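Local coordinates for protein dihydrofolate reductase (Moritella profunda, PDB 3IA4) that catalyses the NADPH-dependent reduction of 7,8-dihydrofolate to 5,6,7,8-tetrahydrofolate, a step in folate metabolism, and is inhibited by methotrexate bound in its active site, at residues V3-A8 and A107-L112. Residues are numbered along the deposited sequence; the frame is centred on the assembly and turned at random.
With MTX (methotrexate), chain F.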
ATOM      1  N   VAL A   3      -4.998 -12.044  -0.679  1.00 13.42           N
ATOM      2  CA  VAL A   3      -3.804 -11.213  -0.564  1.00 13.83           C
ATOM      3  C   VAL A   3      -3.930 -10.009  -1.438  1.00 14.00           C
ATOM      4  O   VAL A   3      -4.059 -10.125  -2.649  1.00 13.22           O
ATOM      5  CB  VAL A   3      -2.531 -12.003  -0.957  1.00 16.16           C
ATOM      6  CG1 VAL A   3      -1.313 -11.075  -0.971  1.00 15.44           C
ATOM      7  CG2 VAL A   3      -2.369 -13.146   0.026  1.00 21.08           C
ATOM      8  N   SER A   4      -4.043  -8.849  -0.814  1.00 11.54           N
ATOM      9  CA  SER A   4      -4.265  -7.602  -1.568  1.00 11.37           C
ATOM     10  C   SER A   4      -3.123  -6.636  -1.379  1.00 13.08           C
ATOM     11  O   SER A   4      -2.522  -6.654  -0.327  1.00 13.94           O
ATOM     12  CB  SER A   4      -5.567  -6.935  -1.077  1.00 12.08           C
ATOM     13  OG  SER A   4      -6.675  -7.779  -1.351  1.00 13.03           O
ATOM     14  N   MET A   5      -2.830  -5.771  -2.376  1.00 10.81           N
ATOM     15  CA  MET A   5      -1.857  -4.727  -2.166  1.00  9.14           C
ATOM     16  C   MET A   5      -2.576  -3.421  -2.474  1.00 10.72           C
ATOM     17  O   MET A   5      -3.454  -3.385  -3.357  1.00 11.68           O
ATOM     18  CB  MET A   5      -0.647  -4.882  -3.143  1.00  9.42           C
ATOM     19  CG  MET A   5      -0.135  -6.318  -3.094  1.00  9.39           C
ATOM     20  SD  MET A   5       1.613  -6.527  -3.592  1.00 14.25           S
ATOM     21  CE  MET A   5       1.680  -5.645  -5.139  1.00 12.36           C
ATOM     22  N   ILE A   6      -2.231  -2.387  -1.757  1.00  9.99           N
ATOM     23  CA  ILE A   6      -2.909  -1.070  -1.908  1.00  9.38           C
ATOM     24  C   ILE A   6      -1.799  -0.055  -2.075  1.00  9.11           C
ATOM     25  O   ILE A   6      -0.833  -0.057  -1.311  1.00  8.87           O
ATOM     26  CB  ILE A   6      -3.847  -0.707  -0.722  1.00  8.86           C
ATOM     27  CG1 ILE A   6      -4.420   0.694  -0.987  1.00  9.85           C
ATOM     28  CG2 ILE A   6      -3.074  -0.751   0.615  1.00  8.61           C
ATOM     29  CD1 ILE A   6      -5.680   1.064  -0.071  1.00 11.18           C
ATOM     30  N   ALA A   7      -1.929   0.812  -3.088  1.00  7.73           N
ATOM     31  CA  ALA A   7      -0.908   1.836  -3.350  1.00  7.92           C
ATOM     32  C   ALA A   7      -1.505   3.004  -4.083  1.00  6.71           C
ATOM     33  O   ALA A   7      -2.515   2.826  -4.785  1.00  9.64           O
ATOM     34  CB  ALA A   7       0.191   1.211  -4.290  1.00  9.40           C
ATOM     35  N   ALA A   8      -0.861   4.172  -3.972  1.00  9.26           N
ATOM     36  CA  ALA A   8      -1.281   5.337  -4.765  1.00  9.68           C
ATOM     37  C   ALA A   8      -0.127   5.655  -5.756  1.00  8.83           C
ATOM     38  O   ALA A   8       1.017   5.855  -5.344  1.00  8.58           O
ATOM     39  CB  ALA A   8      -1.503   6.541  -3.854  1.00 10.22           C
ATOM     40  N   ALA A 107       3.429 -11.308  -7.414  1.00 11.20           N
ATOM     41  CA  ALA A 107       3.072 -12.540  -8.094  1.00 14.66           C
ATOM     42  C   ALA A 107       2.018 -13.306  -7.289  1.00 15.81           C
ATOM     43  O   ALA A 107       1.253 -14.120  -7.852  1.00 17.75           O
ATOM     44  CB  ALA A 107       4.335 -13.393  -8.346  1.00 15.00           C
ATOM     45  N   ALA A 108       1.917 -12.967  -6.014  1.00 13.00           N
ATOM     46  CA  ALA A 108       1.008 -13.661  -5.111  1.00 13.83           C
ATOM     47  C   ALA A 108      -0.304 -12.918  -4.866  1.00 19.99           C
ATOM     48  O   ALA A 108      -1.192 -13.425  -4.129  1.00 16.52           O
ATOM     49  CB  ALA A 108       1.717 -13.887  -3.798  1.00 17.41           C
ATOM     50  N   ALA A 109      -0.419 -11.702  -5.424  1.00 12.39           N
ATOM     51  CA  ALA A 109      -1.532 -10.842  -5.061  1.00 12.50           C
ATOM     52  C   ALA A 109      -2.787 -11.273  -5.782  1.00 14.14           C
ATOM     53  O   ALA A 109      -2.800 -11.567  -6.998  1.00 15.33           O
ATOM     54  CB  ALA A 109      -1.222  -9.376  -5.371  1.00 13.80           C
ATOM     55  N   ASP A 110      -3.848 -11.322  -5.007  1.00 10.75           N
ATOM     56  CA  ASP A 110      -5.146 -11.594  -5.579  1.00 13.76           C
ATOM     57  C   ASP A 110      -5.820 -10.293  -6.080  1.00 11.30           C
ATOM     58  O   ASP A 110      -6.634 -10.357  -7.020  1.00 12.77           O
ATOM     59  CB  ASP A 110      -6.027 -12.205  -4.469  1.00 13.30           C
ATOM     60  CG  ASP A 110      -5.536 -13.580  -4.017  1.00 20.55           C
ATOM     61  OD1 ASP A 110      -5.431 -13.795  -2.798  1.00 19.87           O
ATOM     62  OD2 ASP A 110      -5.277 -14.481  -4.870  1.00 20.36           O
ATOM     63  N   ARG A 111      -5.592  -9.164  -5.376  1.00 11.83           N
ATOM     64  CA  ARG A 111      -6.231  -7.890  -5.715  1.00 11.15           C
ATOM     65  C   ARG A 111      -5.202  -6.767  -5.577  1.00  9.98           C
ATOM     66  O   ARG A 111      -4.308  -6.857  -4.721  1.00 11.33           O
ATOM     67  CB  ARG A 111      -7.389  -7.574  -4.741  1.00 12.92           C
ATOM     68  CG  ARG A 111      -8.542  -8.546  -4.759  1.00 12.28           C
ATOM     69  CD  ARG A 111      -9.495  -8.099  -3.664  1.00 18.27           C
ATOM     70  NE  ARG A 111     -10.728  -8.869  -3.776  1.00 23.30           N
ATOM     71  CZ  ARG A 111     -11.726  -8.730  -2.911  1.00 26.30           C
ATOM     72  NH1 ARG A 111     -11.561  -7.941  -1.858  1.00 25.96           N
ATOM     73  NH2 ARG A 111     -12.848  -9.437  -3.063  1.00 28.28           N
ATOM     74  N   LEU A 112      -5.355  -5.722  -6.383  1.00  9.44           N
ATOM     75  CA  LEU A 112      -4.637  -4.469  -6.222  1.00  8.63           C
ATOM     76  C   LEU A 112      -5.663  -3.385  -6.007  1.00 10.20           C
ATOM     77  O   LEU A 112      -6.597  -3.238  -6.794  1.00 12.71           O
ATOM     78  CB  LEU A 112      -3.846  -4.119  -7.487  1.00  8.66           C
ATOM     79  CG  LEU A 112      -2.783  -5.182  -7.865  1.00  9.85           C
ATOM     80  CD1 LEU A 112      -2.097  -4.736  -9.185  1.00 11.42           C
ATOM     81  CD2 LEU A 112      -1.768  -5.509  -6.751  1.00 11.52           C
TER
HETATM   82  N1  MTX F 164      -2.407   5.545  -0.253  1.00 10.81           N
HETATM   83  C2  MTX F 164      -2.742   4.381  -0.850  1.00  8.12           C
HETATM   84  NA2 MTX F 164      -3.754   4.412  -1.738  1.00  9.73           N
HETATM   85  N3  MTX F 164      -2.085   3.222  -0.547  1.00  8.82           N
HETATM   86  C4  MTX F 164      -1.077   3.203   0.377  1.00  8.50           C
HETATM   87  NA4 MTX F 164      -0.454   2.072   0.603  1.00  8.39           N
HETATM   88  C4A MTX F 164      -0.755   4.363   1.009  1.00 11.14           C
HETATM   89  N5  MTX F 164       0.224   4.349   1.975  1.00 12.63           N
HETATM   90  C6  MTX F 164       0.553   5.526   2.598  1.00 16.12           C
HETATM   91  C7  MTX F 164      -0.091   6.732   2.325  1.00 16.40           C
HETATM   92  N8  MTX F 164      -1.109   6.735   1.362  1.00 16.22           N
HETATM   93  C8A MTX F 164      -1.415   5.543   0.714  1.00 12.62           C
HETATM   94  C9  MTX F 164       1.668   5.464   3.635  1.00 18.05           C
HETATM   95  N10 MTX F 164       1.768   6.673   4.453  1.00 17.16           N
HETATM   96  CM  MTX F 164       2.999   7.484   4.286  1.00 23.53           C
HETATM   97  C11 MTX F 164      -1.194   7.738   7.241  1.00 17.48           C
HETATM   98  C12 MTX F 164      -0.082   8.550   7.061  1.00 20.13           C
HETATM   99  C13 MTX F 164       0.902   8.201   6.159  1.00 20.34           C
HETATM  100  C14 MTX F 164       0.759   7.040   5.399  1.00 19.97           C
HETATM  101  C15 MTX F 164      -0.380   6.259   5.584  1.00 18.40           C
HETATM  102  C16 MTX F 164      -1.319   6.538   6.540  1.00 20.82           C
HETATM  103  C   MTX F 164      -2.301   8.087   8.141  1.00 24.75           C
HETATM  104  O   MTX F 164      -2.106   8.907   9.240  1.00 24.98           O
HETATM  105  N   MTX F 164      -3.496   7.608   7.803  1.00 21.90           N
HETATM  106  CA  MTX F 164      -4.668   7.711   8.625  1.00 23.72           C
HETATM  107  CT  MTX F 164      -5.292   6.342   8.773  1.00 21.41           C
HETATM  108  O1  MTX F 164      -5.151   5.494   7.840  1.00 19.03           O
HETATM  109  O2  MTX F 164      -5.966   6.082   9.800  1.00 21.97           O
HETATM  110  CB  MTX F 164      -5.730   8.628   8.005  1.00 24.85           C
HETATM  111  CG  MTX F 164      -5.217  10.059   7.856  1.00 27.56           C
HETATM  112  CD  MTX F 164      -4.979  10.788   9.183  1.00 34.36           C
HETATM  113  OE1 MTX F 164      -4.587  11.991   9.205  1.00 40.21           O
HETATM  114  OE2 MTX F 164      -5.161  10.221  10.280  1.00 35.22           O
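In the central mixed sheet of the dihydrofolate reductase fold, strand 2-9 begins its parallel pairing with strand 111-117 here, where Val3-Ala8, which runs on to methotrexate, meets Ala107-Leu112, the turn after helix 99-105 and the start of the next strand. Val3 O takes two donors: Asp110 N at 2.7 Å, in the carbonyl plane, and Arg111 N at 3.3 Å, tilted from it. Two residues on, Met5 N donates to Arg111 O at 3.0 Å, and the Met5 backbone is also hydrogen-bonded to that of Tyr113. The Asp110 carboxylate adds a side-chain bond to Val3: with CG anti to the carbonyl carbon (chi1 -66°), OD1 accepts Val3 N on its anti side at 2.8 Å, the N-H pointing almost straight at it (174°). An alanine at Asp110 would probably leave Val3 N without this acceptor, so that Val3 is held to the turn through its O alone. On one face Ser4 OG lies alongside the Arg111 aliphatic chain, 3.5 Å from its CB, and both polar ends converge on Glu92, which hydrogen-bonds Ser4 OG and forms a salt bridge with Arg111 NH1. On the other face Met5 and Leu112 run side by side, CE meeting CD2 at 3.8 Å, while Met5 CG touches Ala109 CB. Beyond the pairing, Ile6 O accepts methotrexate NA4 at 2.9 Å, and Ala8 N bonds to NADPH. Two amide donors and a side-chain acceptor thus bind both polar backbone atoms of Val3 to the turn and the first residue of the next strand, near the start of the strand that further along meets inhibitor and cofactor.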